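Local coordinates for copper-containing nitrite reductase (Hyphomicrobium denitrificans 1NES1, PDB 6TFO), which probably reduces nitrite to nitric oxide, using copper centres that carry the electron from a cytochrome c donor, at residues D147-P152 against V335-R340. Residues are numbered along the deposited sequence; the frame is centred on the assembly and turned at random.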
ATOM      1  N   ASP C 147      -1.466 -33.458  26.198  1.00 57.36           N
ATOM      2  CA  ASP C 147      -0.761 -32.646  27.227  1.00 54.09           C
ATOM      3  C   ASP C 147       0.735 -32.944  27.092  1.00 52.69           C
ATOM      4  O   ASP C 147       1.111 -34.088  27.384  1.00 54.02           O
ATOM      5  CB  ASP C 147      -1.293 -32.942  28.631  1.00 54.41           C
ATOM      6  CG  ASP C 147      -0.375 -32.469  29.745  1.00 54.81           C
ATOM      7  OD1 ASP C 147       0.373 -31.505  29.523  1.00 53.39           O
ATOM      8  OD2 ASP C 147      -0.407 -33.072  30.817  1.00 59.24           O
ATOM      9  N   ILE C 148       1.541 -31.966  26.649  1.00 53.70           N
ATOM     10  CA  ILE C 148       3.013 -32.126  26.418  1.00 50.11           C
ATOM     11  C   ILE C 148       3.824 -31.475  27.559  1.00 48.46           C
ATOM     12  O   ILE C 148       5.077 -31.464  27.489  1.00 51.77           O
ATOM     13  CB  ILE C 148       3.415 -31.595  25.022  1.00 48.02           C
ATOM     14  CG1 ILE C 148       2.911 -30.177  24.728  1.00 45.30           C
ATOM     15  CG2 ILE C 148       2.968 -32.579  23.954  1.00 47.56           C
ATOM     16  CD1 ILE C 148       3.566 -29.088  25.530  1.00 47.34           C
ATOM     17  N   THR C 149       3.155 -30.958  28.585  1.00 48.16           N
ATOM     18  CA  THR C 149       3.804 -30.310  29.749  1.00 47.85           C
ATOM     19  C   THR C 149       4.392 -31.387  30.671  1.00 47.10           C
ATOM     20  O   THR C 149       3.618 -32.217  31.199  1.00 50.53           O
ATOM     21  CB  THR C 149       2.814 -29.404  30.483  1.00 49.53           C
ATOM     22  OG1 THR C 149       2.520 -28.322  29.594  1.00 50.33           O
ATOM     23  CG2 THR C 149       3.341 -28.892  31.808  1.00 49.57           C
ATOM     24  N   ARG C 150       5.713 -31.357  30.855  1.00 47.06           N
ATOM     25  CA  ARG C 150       6.441 -32.078  31.930  1.00 47.65           C
ATOM     26  C   ARG C 150       5.991 -31.579  33.307  1.00 48.31           C
ATOM     27  O   ARG C 150       6.138 -30.378  33.594  1.00 42.92           O
ATOM     28  CB  ARG C 150       7.939 -31.836  31.781  1.00 48.87           C
ATOM     29  CG  ARG C 150       8.790 -32.540  32.833  1.00 53.44           C
ATOM     30  CD  ARG C 150       8.814 -34.036  32.642  1.00 49.39           C
ATOM     31  NE  ARG C 150       9.409 -34.397  31.366  1.00 48.76           N
ATOM     32  CZ  ARG C 150       9.361 -35.608  30.838  1.00 47.50           C
ATOM     33  NH1 ARG C 150       8.736 -36.580  31.474  1.00 48.27           N
ATOM     34  NH2 ARG C 150       9.918 -35.845  29.666  1.00 48.71           N
ATOM     35  N   ASP C 151       5.479 -32.461  34.158  1.00 53.15           N
ATOM     36  CA  ASP C 151       5.201 -32.080  35.564  1.00 56.38           C
ATOM     37  C   ASP C 151       6.538 -31.660  36.173  1.00 56.09           C
ATOM     38  O   ASP C 151       7.553 -32.309  35.926  1.00 51.54           O
ATOM     39  CB  ASP C 151       4.507 -33.200  36.337  1.00 56.84           C
ATOM     40  CG  ASP C 151       3.936 -32.672  37.636  1.00 63.84           C
ATOM     41  OD1 ASP C 151       4.712 -32.536  38.612  1.00 62.34           O
ATOM     42  OD2 ASP C 151       2.743 -32.303  37.630  1.00 64.47           O
ATOM     43  N   PRO C 152       6.615 -30.558  36.950  1.00 53.27           N
ATOM     44  CA  PRO C 152       7.897 -30.129  37.519  1.00 54.20           C
ATOM     45  C   PRO C 152       8.423 -31.070  38.625  1.00 51.24           C
ATOM     46  O   PRO C 152       9.586 -31.004  38.951  1.00 49.35           O
ATOM     47  CB  PRO C 152       7.574 -28.720  38.033  1.00 55.57           C
ATOM     48  CG  PRO C 152       6.108 -28.794  38.397  1.00 57.66           C
ATOM     49  CD  PRO C 152       5.502 -29.683  37.334  1.00 54.80           C
ATOM     50  N   VAL C 335       1.285 -22.733  27.801  1.00 48.57           N
ATOM     51  CA  VAL C 335       0.633 -21.670  28.610  1.00 51.57           C
ATOM     52  C   VAL C 335      -0.191 -22.401  29.669  1.00 51.99           C
ATOM     53  O   VAL C 335      -0.889 -23.366  29.305  1.00 56.36           O
ATOM     54  CB  VAL C 335      -0.222 -20.721  27.751  1.00 49.79           C
ATOM     55  CG1 VAL C 335      -0.807 -19.593  28.585  1.00 46.90           C
ATOM     56  CG2 VAL C 335       0.568 -20.161  26.573  1.00 50.23           C
ATOM     57  N   GLY C 336      -0.026 -22.001  30.928  1.00 48.21           N
ATOM     58  CA  GLY C 336      -0.671 -22.617  32.095  1.00 46.66           C
ATOM     59  C   GLY C 336       0.044 -23.870  32.595  1.00 47.71           C
ATOM     60  O   GLY C 336      -0.449 -24.466  33.581  1.00 49.19           O
ATOM     61  N   ALA C 337       1.146 -24.279  31.965  1.00 44.35           N
ATOM     62  CA  ALA C 337       1.953 -25.457  32.358  1.00 45.22           C
ATOM     63  C   ALA C 337       2.114 -25.509  33.884  1.00 45.71           C
ATOM     64  O   ALA C 337       1.749 -26.526  34.467  1.00 46.96           O
ATOM     65  CB  ALA C 337       3.293 -25.418  31.680  1.00 46.40           C
ATOM     66  N   LEU C 338       2.616 -24.435  34.499  1.00 46.99           N
ATOM     67  CA  LEU C 338       3.014 -24.402  35.929  1.00 46.94           C
ATOM     68  C   LEU C 338       2.035 -23.549  36.742  1.00 47.58           C
ATOM     69  O   LEU C 338       2.380 -23.227  37.894  1.00 47.84           O
ATOM     70  CB  LEU C 338       4.426 -23.828  36.040  1.00 48.18           C
ATOM     71  CG  LEU C 338       5.514 -24.604  35.307  1.00 53.27           C
ATOM     72  CD1 LEU C 338       6.875 -24.219  35.847  1.00 52.74           C
ATOM     73  CD2 LEU C 338       5.300 -26.113  35.389  1.00 54.67           C
ATOM     74  N   THR C 339       0.874 -23.204  36.168  1.00 49.51           N
ATOM     75  CA  THR C 339      -0.224 -22.506  36.892  1.00 51.64           C
ATOM     76  C   THR C 339      -1.478 -23.392  36.951  1.00 51.73           C
ATOM     77  O   THR C 339      -1.988 -23.579  38.044  1.00 47.76           O
ATOM     78  CB  THR C 339      -0.544 -21.146  36.266  1.00 52.85           C
ATOM     79  OG1 THR C 339      -0.985 -21.417  34.935  1.00 51.14           O
ATOM     80  CG2 THR C 339       0.635 -20.192  36.278  1.00 53.98           C
ATOM     81  N   ARG C 340      -1.966 -23.898  35.819  1.00 57.52           N
ATOM     82  CA  ARG C 340      -3.248 -24.642  35.731  1.00 57.91           C
ATOM     83  C   ARG C 340      -2.971 -26.150  35.692  1.00 57.46           C
ATOM     84  O   ARG C 340      -3.504 -26.860  36.550  1.00 60.86           O
ATOM     85  CB  ARG C 340      -4.059 -24.196  34.509  1.00 65.25           C
ATOM     86  CG  ARG C 340      -4.590 -22.764  34.543  1.00 69.13           C
ATOM     87  CD  ARG C 340      -5.520 -22.410  33.367  1.00 76.57           C
ATOM     88  NE  ARG C 340      -5.247 -23.134  32.115  1.00 80.59           N
ATOM     89  CZ  ARG C 340      -4.700 -22.641  31.001  1.00 79.97           C
ATOM     90  NH1 ARG C 340      -4.506 -23.448  29.972  1.00 83.51           N
ATOM     91  NH2 ARG C 340      -4.345 -21.372  30.910  1.00 78.80           N
TER
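With CG2 anti to the backbone N and OG1 beside it (chi1 -67°), Thr149 turns both branches of its side chain onto Ala337, and in Leu338 a chi2 of -162° carries CD1 outward and leaves CD2 turned to the ring of Pro152. The contact lays 147-152, part of the linker that joins the N-terminal cupredoxin domain to the two-cupredoxin nitrite reductase core, against the first turn of the short helix 337-341 in that core. Thr149 and Ala337 pack tightly: CG2 of Thr149 sits 3.5 Å from CB of Ala337, closer than usual for two carbons, and Thr149 OG1 lies 3.7 Å from the same methyl. This hydroxyl makes no hydrogen bond to 335-340; it is bonded to Ser334 OG and Asn332 O, in the chain just before Val335. A valine in its place would probably lose both bonds, leaving the Asn332 carbonyl and the Ser334 hydroxyl without this partner. On the linker side, Asp147 forms an Asx turn, its OD1 accepting from Thr149 N at 3.0 Å from above the carboxylate plane, while OD2 is hydrogen-bonded to His342 NE2, just past the helix. Gly336 is the N-cap, its O receiving the amides of Thr339 and Arg340. No hydrogen bond links the two segments directly, and their second meeting is wholly apolar: the side chains of Pro152 and Leu338 pass in opposite directions beside Leu344, with Leu338 CD2 4.1 Å from Pro152 CD.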